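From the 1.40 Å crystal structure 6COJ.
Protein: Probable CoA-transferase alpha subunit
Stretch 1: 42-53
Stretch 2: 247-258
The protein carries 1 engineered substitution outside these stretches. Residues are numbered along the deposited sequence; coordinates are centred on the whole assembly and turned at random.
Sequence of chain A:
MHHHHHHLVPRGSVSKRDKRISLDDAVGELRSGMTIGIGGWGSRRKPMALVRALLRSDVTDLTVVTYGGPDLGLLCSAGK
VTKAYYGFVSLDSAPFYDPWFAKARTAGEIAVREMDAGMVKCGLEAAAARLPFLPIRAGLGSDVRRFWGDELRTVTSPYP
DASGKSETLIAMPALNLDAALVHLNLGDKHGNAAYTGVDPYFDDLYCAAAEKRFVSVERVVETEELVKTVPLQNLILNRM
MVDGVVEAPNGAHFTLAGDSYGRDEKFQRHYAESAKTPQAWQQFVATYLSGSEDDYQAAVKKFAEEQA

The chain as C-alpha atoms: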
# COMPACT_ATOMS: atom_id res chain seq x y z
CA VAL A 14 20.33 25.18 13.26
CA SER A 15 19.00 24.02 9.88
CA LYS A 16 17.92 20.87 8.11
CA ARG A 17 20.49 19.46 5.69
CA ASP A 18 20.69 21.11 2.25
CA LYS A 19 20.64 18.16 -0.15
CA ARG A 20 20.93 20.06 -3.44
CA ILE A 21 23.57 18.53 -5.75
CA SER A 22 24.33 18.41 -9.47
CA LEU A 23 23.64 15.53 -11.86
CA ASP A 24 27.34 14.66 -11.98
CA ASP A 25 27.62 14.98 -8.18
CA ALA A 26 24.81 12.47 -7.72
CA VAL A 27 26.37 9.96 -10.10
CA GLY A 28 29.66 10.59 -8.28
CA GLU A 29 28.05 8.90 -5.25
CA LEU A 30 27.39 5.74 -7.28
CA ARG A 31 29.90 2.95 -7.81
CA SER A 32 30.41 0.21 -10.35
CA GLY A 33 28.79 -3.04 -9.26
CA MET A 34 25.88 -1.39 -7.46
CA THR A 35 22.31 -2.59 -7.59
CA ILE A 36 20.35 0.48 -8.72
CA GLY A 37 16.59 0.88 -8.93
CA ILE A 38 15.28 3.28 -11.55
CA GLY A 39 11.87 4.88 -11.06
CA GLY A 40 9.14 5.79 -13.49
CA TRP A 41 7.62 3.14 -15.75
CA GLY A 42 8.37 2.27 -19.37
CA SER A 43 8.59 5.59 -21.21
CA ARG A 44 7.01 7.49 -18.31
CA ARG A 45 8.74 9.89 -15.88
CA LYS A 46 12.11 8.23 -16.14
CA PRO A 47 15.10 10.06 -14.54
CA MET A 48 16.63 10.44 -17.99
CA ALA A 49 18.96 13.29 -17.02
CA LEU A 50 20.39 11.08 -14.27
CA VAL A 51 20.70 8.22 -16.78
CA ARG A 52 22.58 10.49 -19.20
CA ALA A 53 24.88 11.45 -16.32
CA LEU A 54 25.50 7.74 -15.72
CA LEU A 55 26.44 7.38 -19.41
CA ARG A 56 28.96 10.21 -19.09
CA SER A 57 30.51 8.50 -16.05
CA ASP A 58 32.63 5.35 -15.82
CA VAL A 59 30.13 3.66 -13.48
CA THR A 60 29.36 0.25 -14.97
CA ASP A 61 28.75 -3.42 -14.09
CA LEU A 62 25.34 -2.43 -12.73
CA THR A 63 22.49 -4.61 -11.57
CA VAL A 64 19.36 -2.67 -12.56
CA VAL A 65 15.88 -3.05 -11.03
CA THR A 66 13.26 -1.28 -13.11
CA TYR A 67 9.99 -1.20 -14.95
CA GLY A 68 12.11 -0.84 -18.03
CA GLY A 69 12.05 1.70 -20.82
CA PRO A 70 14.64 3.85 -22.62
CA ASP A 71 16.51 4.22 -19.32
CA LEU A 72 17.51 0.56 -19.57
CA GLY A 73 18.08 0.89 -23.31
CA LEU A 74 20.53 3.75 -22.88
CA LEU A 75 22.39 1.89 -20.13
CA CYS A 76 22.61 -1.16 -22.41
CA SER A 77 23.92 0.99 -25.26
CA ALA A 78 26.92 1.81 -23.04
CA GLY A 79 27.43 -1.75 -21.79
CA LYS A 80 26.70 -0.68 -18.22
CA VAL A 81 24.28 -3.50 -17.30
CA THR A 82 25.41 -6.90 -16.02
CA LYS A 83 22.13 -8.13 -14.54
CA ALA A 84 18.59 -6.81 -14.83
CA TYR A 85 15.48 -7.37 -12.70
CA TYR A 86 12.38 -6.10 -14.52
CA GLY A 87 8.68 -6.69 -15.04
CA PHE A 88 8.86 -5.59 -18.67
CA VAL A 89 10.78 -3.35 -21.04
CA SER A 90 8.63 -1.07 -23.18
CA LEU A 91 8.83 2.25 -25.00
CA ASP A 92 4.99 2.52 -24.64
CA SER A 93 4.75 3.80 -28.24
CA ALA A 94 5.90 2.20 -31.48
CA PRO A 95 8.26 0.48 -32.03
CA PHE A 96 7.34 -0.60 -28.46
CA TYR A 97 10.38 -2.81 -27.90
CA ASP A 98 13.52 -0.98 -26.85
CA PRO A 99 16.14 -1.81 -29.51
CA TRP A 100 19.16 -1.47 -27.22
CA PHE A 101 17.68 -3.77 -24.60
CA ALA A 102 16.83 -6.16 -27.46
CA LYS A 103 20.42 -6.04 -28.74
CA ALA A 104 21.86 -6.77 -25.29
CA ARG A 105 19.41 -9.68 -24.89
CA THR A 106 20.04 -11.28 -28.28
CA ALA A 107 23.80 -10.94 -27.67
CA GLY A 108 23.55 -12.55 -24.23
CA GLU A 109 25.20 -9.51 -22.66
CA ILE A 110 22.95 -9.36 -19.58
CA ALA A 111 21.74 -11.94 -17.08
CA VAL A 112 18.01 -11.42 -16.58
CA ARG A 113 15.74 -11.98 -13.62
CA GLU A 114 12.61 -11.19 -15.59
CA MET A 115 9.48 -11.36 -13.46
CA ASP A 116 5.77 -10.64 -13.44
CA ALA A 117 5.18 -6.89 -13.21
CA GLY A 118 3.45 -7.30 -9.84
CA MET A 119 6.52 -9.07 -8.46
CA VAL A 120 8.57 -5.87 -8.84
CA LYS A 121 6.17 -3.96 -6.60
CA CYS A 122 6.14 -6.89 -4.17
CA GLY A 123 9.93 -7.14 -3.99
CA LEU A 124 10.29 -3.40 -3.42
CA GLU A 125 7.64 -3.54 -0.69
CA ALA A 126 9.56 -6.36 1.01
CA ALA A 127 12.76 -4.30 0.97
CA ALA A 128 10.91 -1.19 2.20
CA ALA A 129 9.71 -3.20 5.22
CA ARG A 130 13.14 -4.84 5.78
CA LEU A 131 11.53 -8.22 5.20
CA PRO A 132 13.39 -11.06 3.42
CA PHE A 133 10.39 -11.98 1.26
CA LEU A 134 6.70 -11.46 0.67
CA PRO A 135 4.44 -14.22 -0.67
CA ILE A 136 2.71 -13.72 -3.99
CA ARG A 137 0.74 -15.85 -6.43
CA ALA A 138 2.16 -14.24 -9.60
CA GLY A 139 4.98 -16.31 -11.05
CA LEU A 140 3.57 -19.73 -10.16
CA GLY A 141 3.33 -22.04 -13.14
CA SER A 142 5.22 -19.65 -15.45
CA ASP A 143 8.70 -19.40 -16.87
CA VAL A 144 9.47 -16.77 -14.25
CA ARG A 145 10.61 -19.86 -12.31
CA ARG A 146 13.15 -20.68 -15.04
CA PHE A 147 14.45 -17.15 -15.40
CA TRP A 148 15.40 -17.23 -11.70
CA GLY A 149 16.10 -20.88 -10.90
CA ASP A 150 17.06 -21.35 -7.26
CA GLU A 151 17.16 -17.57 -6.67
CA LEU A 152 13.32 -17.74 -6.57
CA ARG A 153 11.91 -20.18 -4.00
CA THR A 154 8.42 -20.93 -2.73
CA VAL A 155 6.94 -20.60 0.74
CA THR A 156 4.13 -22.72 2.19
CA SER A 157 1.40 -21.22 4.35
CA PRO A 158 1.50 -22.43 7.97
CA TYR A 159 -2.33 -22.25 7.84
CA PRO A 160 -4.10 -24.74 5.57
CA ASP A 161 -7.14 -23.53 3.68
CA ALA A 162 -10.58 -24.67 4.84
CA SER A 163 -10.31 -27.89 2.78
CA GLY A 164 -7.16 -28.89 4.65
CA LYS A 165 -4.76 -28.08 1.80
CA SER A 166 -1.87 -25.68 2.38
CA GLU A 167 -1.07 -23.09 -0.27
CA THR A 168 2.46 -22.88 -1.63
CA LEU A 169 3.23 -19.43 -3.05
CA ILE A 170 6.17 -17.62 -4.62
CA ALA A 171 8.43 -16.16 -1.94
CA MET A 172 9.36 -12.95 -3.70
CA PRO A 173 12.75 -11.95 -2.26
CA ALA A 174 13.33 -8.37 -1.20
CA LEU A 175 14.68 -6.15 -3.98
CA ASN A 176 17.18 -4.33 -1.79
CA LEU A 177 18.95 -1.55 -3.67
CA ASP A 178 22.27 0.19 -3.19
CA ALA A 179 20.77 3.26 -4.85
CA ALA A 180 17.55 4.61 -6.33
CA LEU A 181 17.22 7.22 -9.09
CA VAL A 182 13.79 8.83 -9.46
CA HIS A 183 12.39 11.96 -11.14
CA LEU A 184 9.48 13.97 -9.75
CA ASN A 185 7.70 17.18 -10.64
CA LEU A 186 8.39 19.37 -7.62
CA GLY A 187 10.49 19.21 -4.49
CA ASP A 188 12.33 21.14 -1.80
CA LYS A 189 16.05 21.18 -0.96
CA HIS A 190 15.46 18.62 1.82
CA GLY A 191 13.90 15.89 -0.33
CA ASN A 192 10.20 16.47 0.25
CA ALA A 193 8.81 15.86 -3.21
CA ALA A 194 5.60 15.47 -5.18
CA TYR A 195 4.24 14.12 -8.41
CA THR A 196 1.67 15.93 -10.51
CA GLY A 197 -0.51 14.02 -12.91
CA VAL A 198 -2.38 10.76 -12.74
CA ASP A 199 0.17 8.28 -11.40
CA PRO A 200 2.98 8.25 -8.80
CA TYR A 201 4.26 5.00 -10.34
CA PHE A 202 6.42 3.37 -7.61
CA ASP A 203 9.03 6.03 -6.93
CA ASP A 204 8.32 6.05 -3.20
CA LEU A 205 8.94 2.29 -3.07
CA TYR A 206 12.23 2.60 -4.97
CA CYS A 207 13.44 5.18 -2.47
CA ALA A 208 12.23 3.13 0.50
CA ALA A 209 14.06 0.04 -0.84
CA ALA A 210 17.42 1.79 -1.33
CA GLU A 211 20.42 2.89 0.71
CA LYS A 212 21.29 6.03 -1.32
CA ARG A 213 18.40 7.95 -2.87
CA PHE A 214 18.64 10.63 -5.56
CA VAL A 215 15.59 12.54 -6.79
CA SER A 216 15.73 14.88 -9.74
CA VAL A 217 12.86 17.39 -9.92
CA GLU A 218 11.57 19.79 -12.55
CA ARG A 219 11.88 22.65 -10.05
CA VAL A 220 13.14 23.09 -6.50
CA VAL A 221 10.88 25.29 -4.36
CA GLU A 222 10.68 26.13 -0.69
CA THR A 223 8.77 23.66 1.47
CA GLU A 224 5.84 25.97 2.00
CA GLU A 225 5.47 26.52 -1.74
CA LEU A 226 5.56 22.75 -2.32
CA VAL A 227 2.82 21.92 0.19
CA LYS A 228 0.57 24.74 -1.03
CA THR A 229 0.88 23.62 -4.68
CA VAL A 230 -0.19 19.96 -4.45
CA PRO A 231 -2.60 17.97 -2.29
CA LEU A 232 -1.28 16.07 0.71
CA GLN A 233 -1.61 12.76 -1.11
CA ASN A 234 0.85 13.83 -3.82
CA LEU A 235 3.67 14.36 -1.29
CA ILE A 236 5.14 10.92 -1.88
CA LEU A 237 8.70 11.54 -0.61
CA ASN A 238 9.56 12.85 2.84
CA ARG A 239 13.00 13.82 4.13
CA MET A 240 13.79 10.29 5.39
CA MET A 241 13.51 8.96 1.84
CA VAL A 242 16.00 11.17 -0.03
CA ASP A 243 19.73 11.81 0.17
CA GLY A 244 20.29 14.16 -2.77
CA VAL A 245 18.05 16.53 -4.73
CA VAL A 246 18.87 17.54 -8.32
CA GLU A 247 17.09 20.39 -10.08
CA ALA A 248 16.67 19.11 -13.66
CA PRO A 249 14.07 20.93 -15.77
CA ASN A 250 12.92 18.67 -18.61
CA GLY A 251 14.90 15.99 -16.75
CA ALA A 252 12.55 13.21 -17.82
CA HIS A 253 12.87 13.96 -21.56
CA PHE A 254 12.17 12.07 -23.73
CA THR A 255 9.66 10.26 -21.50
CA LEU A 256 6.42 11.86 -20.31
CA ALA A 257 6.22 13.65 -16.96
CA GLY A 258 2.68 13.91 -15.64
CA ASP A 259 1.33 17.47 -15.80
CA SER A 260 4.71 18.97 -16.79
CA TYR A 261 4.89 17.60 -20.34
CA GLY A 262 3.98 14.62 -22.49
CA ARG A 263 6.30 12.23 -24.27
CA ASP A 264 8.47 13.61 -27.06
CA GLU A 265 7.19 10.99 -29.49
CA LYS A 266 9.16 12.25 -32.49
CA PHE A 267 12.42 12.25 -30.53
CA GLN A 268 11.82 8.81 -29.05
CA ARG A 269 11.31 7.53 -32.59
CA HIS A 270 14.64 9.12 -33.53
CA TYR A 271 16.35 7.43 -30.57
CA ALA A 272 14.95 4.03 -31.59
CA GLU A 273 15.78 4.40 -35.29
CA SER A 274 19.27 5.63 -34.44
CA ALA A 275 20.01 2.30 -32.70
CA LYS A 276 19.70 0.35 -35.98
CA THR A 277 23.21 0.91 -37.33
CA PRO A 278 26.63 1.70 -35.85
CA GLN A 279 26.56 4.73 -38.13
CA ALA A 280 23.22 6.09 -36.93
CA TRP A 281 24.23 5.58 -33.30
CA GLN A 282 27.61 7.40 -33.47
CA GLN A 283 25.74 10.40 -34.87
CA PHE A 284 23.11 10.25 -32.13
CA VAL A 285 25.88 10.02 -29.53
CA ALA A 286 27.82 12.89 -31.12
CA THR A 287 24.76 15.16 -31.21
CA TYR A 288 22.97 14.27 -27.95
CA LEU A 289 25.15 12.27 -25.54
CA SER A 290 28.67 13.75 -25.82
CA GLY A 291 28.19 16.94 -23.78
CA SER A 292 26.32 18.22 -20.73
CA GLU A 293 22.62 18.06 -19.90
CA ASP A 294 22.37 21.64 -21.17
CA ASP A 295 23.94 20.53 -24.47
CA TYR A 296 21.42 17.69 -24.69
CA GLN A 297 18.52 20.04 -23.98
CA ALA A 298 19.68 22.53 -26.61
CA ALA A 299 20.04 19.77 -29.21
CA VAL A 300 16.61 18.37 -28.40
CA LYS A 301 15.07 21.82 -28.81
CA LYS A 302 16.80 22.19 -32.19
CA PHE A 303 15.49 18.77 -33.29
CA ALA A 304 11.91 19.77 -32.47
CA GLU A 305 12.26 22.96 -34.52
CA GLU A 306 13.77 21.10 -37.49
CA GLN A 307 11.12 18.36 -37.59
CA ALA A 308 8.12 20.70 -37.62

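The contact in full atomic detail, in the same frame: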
# COMPACT_ATOMS: atom_id res chain seq x y z
N GLY A 42 8.33 2.24 -17.91
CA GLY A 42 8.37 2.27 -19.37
C GLY A 42 8.92 3.59 -19.85
O GLY A 42 9.98 4.05 -19.40
N SER A 43 8.20 4.25 -20.76
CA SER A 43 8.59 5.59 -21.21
C SER A 43 7.80 6.67 -20.48
O SER A 43 7.20 7.58 -21.09
CB SER A 43 8.45 5.69 -22.73
OG SER A 43 8.96 6.92 -23.22
N ARG A 44 7.80 6.60 -19.15
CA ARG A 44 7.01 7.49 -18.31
C ARG A 44 7.83 7.92 -17.10
O ARG A 44 8.24 7.08 -16.29
CB ARG A 44 5.70 6.82 -17.85
CG ARG A 44 4.93 6.15 -18.97
CD ARG A 44 3.71 5.38 -18.48
NE ARG A 44 3.25 4.42 -19.48
CZ ARG A 44 1.98 4.13 -19.74
NH1 ARG A 44 0.99 4.75 -19.10
NH2 ARG A 44 1.70 3.23 -20.68
N ARG A 45 8.04 9.23 -17.00
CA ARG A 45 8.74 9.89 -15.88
C ARG A 45 10.00 9.16 -15.45
O ARG A 45 10.26 8.93 -14.27
CB ARG A 45 7.81 10.21 -14.71
CG ARG A 45 8.22 11.52 -14.02
CD ARG A 45 7.31 11.90 -12.85
NE ARG A 45 7.42 10.90 -11.78
CZ ARG A 45 6.42 10.18 -11.28
NH1 ARG A 45 5.16 10.37 -11.67
NH2 ARG A 45 6.71 9.26 -10.36
N LYS A 46 10.82 8.81 -16.45
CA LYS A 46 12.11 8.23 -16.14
C LYS A 46 13.09 9.34 -15.78
O LYS A 46 13.01 10.45 -16.32
CB LYS A 46 12.63 7.49 -17.36
CG LYS A 46 11.92 6.16 -17.57
CD LYS A 46 12.34 5.17 -16.52
CE LYS A 46 11.62 3.86 -16.64
NZ LYS A 46 12.15 2.93 -15.62
N PRO A 47 14.05 9.07 -14.86
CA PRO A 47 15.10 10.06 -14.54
C PRO A 47 16.17 10.07 -15.63
O PRO A 47 17.33 9.65 -15.44
CB PRO A 47 15.62 9.57 -13.19
CG PRO A 47 15.47 8.08 -13.28
CD PRO A 47 14.16 7.86 -14.02
N MET A 48 15.78 10.55 -16.81
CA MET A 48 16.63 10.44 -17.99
C MET A 48 17.87 11.32 -17.89
O MET A 48 18.94 10.93 -18.39
CB MET A 48 15.83 10.76 -19.26
CG MET A 48 14.69 9.82 -19.56
SD MET A 48 15.21 8.13 -19.91
CE MET A 48 15.79 8.32 -21.59
N ALA A 49 17.76 12.48 -17.25
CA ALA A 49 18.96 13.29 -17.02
C ALA A 49 19.96 12.56 -16.14
O ALA A 49 21.16 12.59 -16.40
CB ALA A 49 18.57 14.66 -16.44
N LEU A 50 19.48 11.87 -15.10
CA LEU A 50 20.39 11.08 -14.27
C LEU A 50 20.98 9.92 -15.06
O LEU A 50 22.17 9.60 -14.91
CB LEU A 50 19.69 10.61 -13.00
CG LEU A 50 19.53 11.68 -11.90
CD1 LEU A 50 18.44 11.29 -10.88
CD2 LEU A 50 20.86 11.95 -11.19
N VAL A 51 20.18 9.29 -15.93
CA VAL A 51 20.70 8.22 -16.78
C VAL A 51 21.77 8.74 -17.73
O VAL A 51 22.81 8.09 -17.93
CB VAL A 51 19.55 7.50 -17.52
CG1 VAL A 51 20.11 6.55 -18.58
CG2 VAL A 51 18.68 6.75 -16.53
N ARG A 52 21.55 9.90 -18.34
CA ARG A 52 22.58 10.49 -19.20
C ARG A 52 23.85 10.81 -18.41
O ARG A 52 24.96 10.66 -18.93
CB ARG A 52 22.04 11.74 -19.91
CG ARG A 52 21.06 11.42 -21.04
CD ARG A 52 20.56 12.66 -21.78
NE ARG A 52 19.63 13.47 -21.01
CZ ARG A 52 18.31 13.30 -21.00
NH1 ARG A 52 17.75 12.32 -21.72
NH2 ARG A 52 17.55 14.10 -20.27
N ALA A 53 23.70 11.22 -17.14
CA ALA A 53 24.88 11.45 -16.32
C ALA A 53 25.61 10.15 -16.03
O ALA A 53 26.85 10.12 -15.99
CB ALA A 53 24.49 12.18 -15.03
N GLU A 247 18.02 19.61 -9.28
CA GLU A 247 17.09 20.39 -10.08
C GLU A 247 17.39 20.14 -11.55
O GLU A 247 18.46 20.52 -12.04
CB GLU A 247 17.17 21.87 -9.74
CG GLU A 247 16.08 22.69 -10.40
CD GLU A 247 15.90 24.04 -9.75
OE1 GLU A 247 16.90 24.59 -9.24
OE2 GLU A 247 14.76 24.55 -9.74
N ALA A 248 16.47 19.50 -12.26
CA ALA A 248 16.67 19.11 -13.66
C ALA A 248 15.41 19.38 -14.45
O ALA A 248 14.59 18.47 -14.70
CB ALA A 248 17.10 17.65 -13.77
N PRO A 249 15.20 20.62 -14.89
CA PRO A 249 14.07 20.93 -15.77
C PRO A 249 14.14 20.12 -17.06
O PRO A 249 15.21 19.98 -17.66
CB PRO A 249 14.22 22.43 -16.05
CG PRO A 249 15.23 22.93 -15.06
CD PRO A 249 16.08 21.78 -14.65
N ASN A 250 12.99 19.57 -17.46
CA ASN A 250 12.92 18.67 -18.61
C ASN A 250 13.77 17.42 -18.39
O ASN A 250 14.20 16.78 -19.36
CB ASN A 250 13.27 19.37 -19.94
CG ASN A 250 12.42 18.88 -21.10
OD1 ASN A 250 11.23 18.59 -20.95
ND2 ASN A 250 13.03 18.79 -22.29
N GLY A 251 14.01 17.07 -17.12
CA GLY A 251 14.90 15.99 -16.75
C GLY A 251 14.35 14.60 -16.97
O GLY A 251 15.08 13.63 -16.74
N ALA A 252 13.09 14.48 -17.40
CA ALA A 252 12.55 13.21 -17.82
C ALA A 252 12.54 13.03 -19.34
O ALA A 252 12.25 11.93 -19.81
CB ALA A 252 11.13 13.01 -17.26
N HIS A 253 12.88 14.07 -20.10
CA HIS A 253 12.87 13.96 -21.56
C HIS A 253 13.78 12.80 -21.98
O HIS A 253 14.91 12.73 -21.50
CB HIS A 253 13.37 15.27 -22.18
CG HIS A 253 13.29 15.29 -23.67
ND1 HIS A 253 14.26 14.74 -24.48
CD2 HIS A 253 12.33 15.77 -24.50
CE1 HIS A 253 13.91 14.88 -25.74
NE2 HIS A 253 12.75 15.51 -25.78
N PHE A 254 13.34 11.91 -22.88
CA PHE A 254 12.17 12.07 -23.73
C PHE A 254 10.93 11.30 -23.28
O PHE A 254 10.02 11.08 -24.09
CB PHE A 254 12.52 11.64 -25.17
CG PHE A 254 13.34 10.37 -25.25
CD1 PHE A 254 12.73 9.12 -25.25
CD2 PHE A 254 14.73 10.43 -25.33
CE1 PHE A 254 13.49 7.96 -25.33
CE2 PHE A 254 15.50 9.27 -25.41
CZ PHE A 254 14.88 8.04 -25.41
N THR A 255 10.86 10.90 -22.01
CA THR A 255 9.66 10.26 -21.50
C THR A 255 8.66 11.32 -21.03
O THR A 255 8.99 12.50 -20.89
CB THR A 255 10.00 9.28 -20.37
OG1 THR A 255 10.48 9.98 -19.21
CG2 THR A 255 11.08 8.31 -20.86
N LEU A 256 7.41 10.90 -20.80
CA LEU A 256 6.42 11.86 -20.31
C LEU A 256 6.65 12.19 -18.83
O LEU A 256 7.40 11.51 -18.13
CB LEU A 256 4.99 11.36 -20.57
CG LEU A 256 4.51 10.02 -20.01
CD1 LEU A 256 4.29 10.08 -18.50
CD2 LEU A 256 3.22 9.58 -20.71
N ALA A 257 5.98 13.22 -18.34
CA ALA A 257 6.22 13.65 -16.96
C ALA A 257 4.96 14.25 -16.34
O ALA A 257 4.94 15.38 -15.87
CB ALA A 257 7.39 14.62 -16.88
N GLY A 258 3.89 13.46 -16.31
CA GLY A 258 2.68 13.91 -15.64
C GLY A 258 2.17 15.20 -16.25
O GLY A 258 2.09 15.34 -17.48
O HOH W 1 16.69 12.76 -14.26

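Residues 42-53 and 247-258, roughly two hundred positions apart in sequence, bury 619 Å² between them, and main-chain polar groups hold much of the contact together. At one end the two backbones meet in a single beta bridge between R44 and L256. The amide L256 N donates a weak hydrogen bond to S43 O at 3.3 Å, while R45 N reaches L256 O at a short 2.6 Å, so L256 uses both its N and its O on the residues flanking R44. The side chains add packing here, with R44 CB 3.6 Å from L256 CD1.

T255 ties this bridge to the preceding turn, N250-H253. Its CA-to-CB bond points toward the first stretch, and T255 OG1 accepts from K46 N at 3.0 Å while donating to A252 O at 2.7 Å, so the hydroxyl is satisfied in both roles. R45 N also lies 3.4 Å from T255 OG1, but the angle is poor and its hydrogen bond is the one to L256 O. A252 O receives a second hydrogen bond from T255 N (2.8 Å). K46 O, in turn, faces A252 CA at 3.2 Å in a CA-H...O contact and takes a weak hydrogen bond from M48 N at 2.8 Å.

The start of the helix, just after P47 at the N-cap position, meets the overlapping turns A248-G251 (type II) and N250-H253 (type I). The first amides of a helix have no acceptor within the helix itself, and here G251 O supplies one: A49 N donates to it at 3.0 Å with a nearly straight angle of 166°. Water 1 extends the arrangement, donating to G251 O (3.1 Å) and accepting from L50 N (3.0 Å). From V51 onward the helix provides its own acceptors, beginning with V51 N to P47 O at 2.9 Å.

One turn further on, R52 directs its guanidinium at H253 O, which lies at the edge of the group near its plane. R52 NH1 (2.9 Å) and R52 NH2 (3.2 Å) both donate to H253 O; NE and NH2 also have partners elsewhere in the structure.

Other contacts lie beside these polar groups. M48 CB lies 3.1 Å from H253 O, and the all-m side chain (chi1 to chi3) places M48 CE over one face of the F254 ring, 4.2 Å from its centroid, in a CH-pi contact. A49 CB and A248 CB form an apolar contact at 4.3 Å.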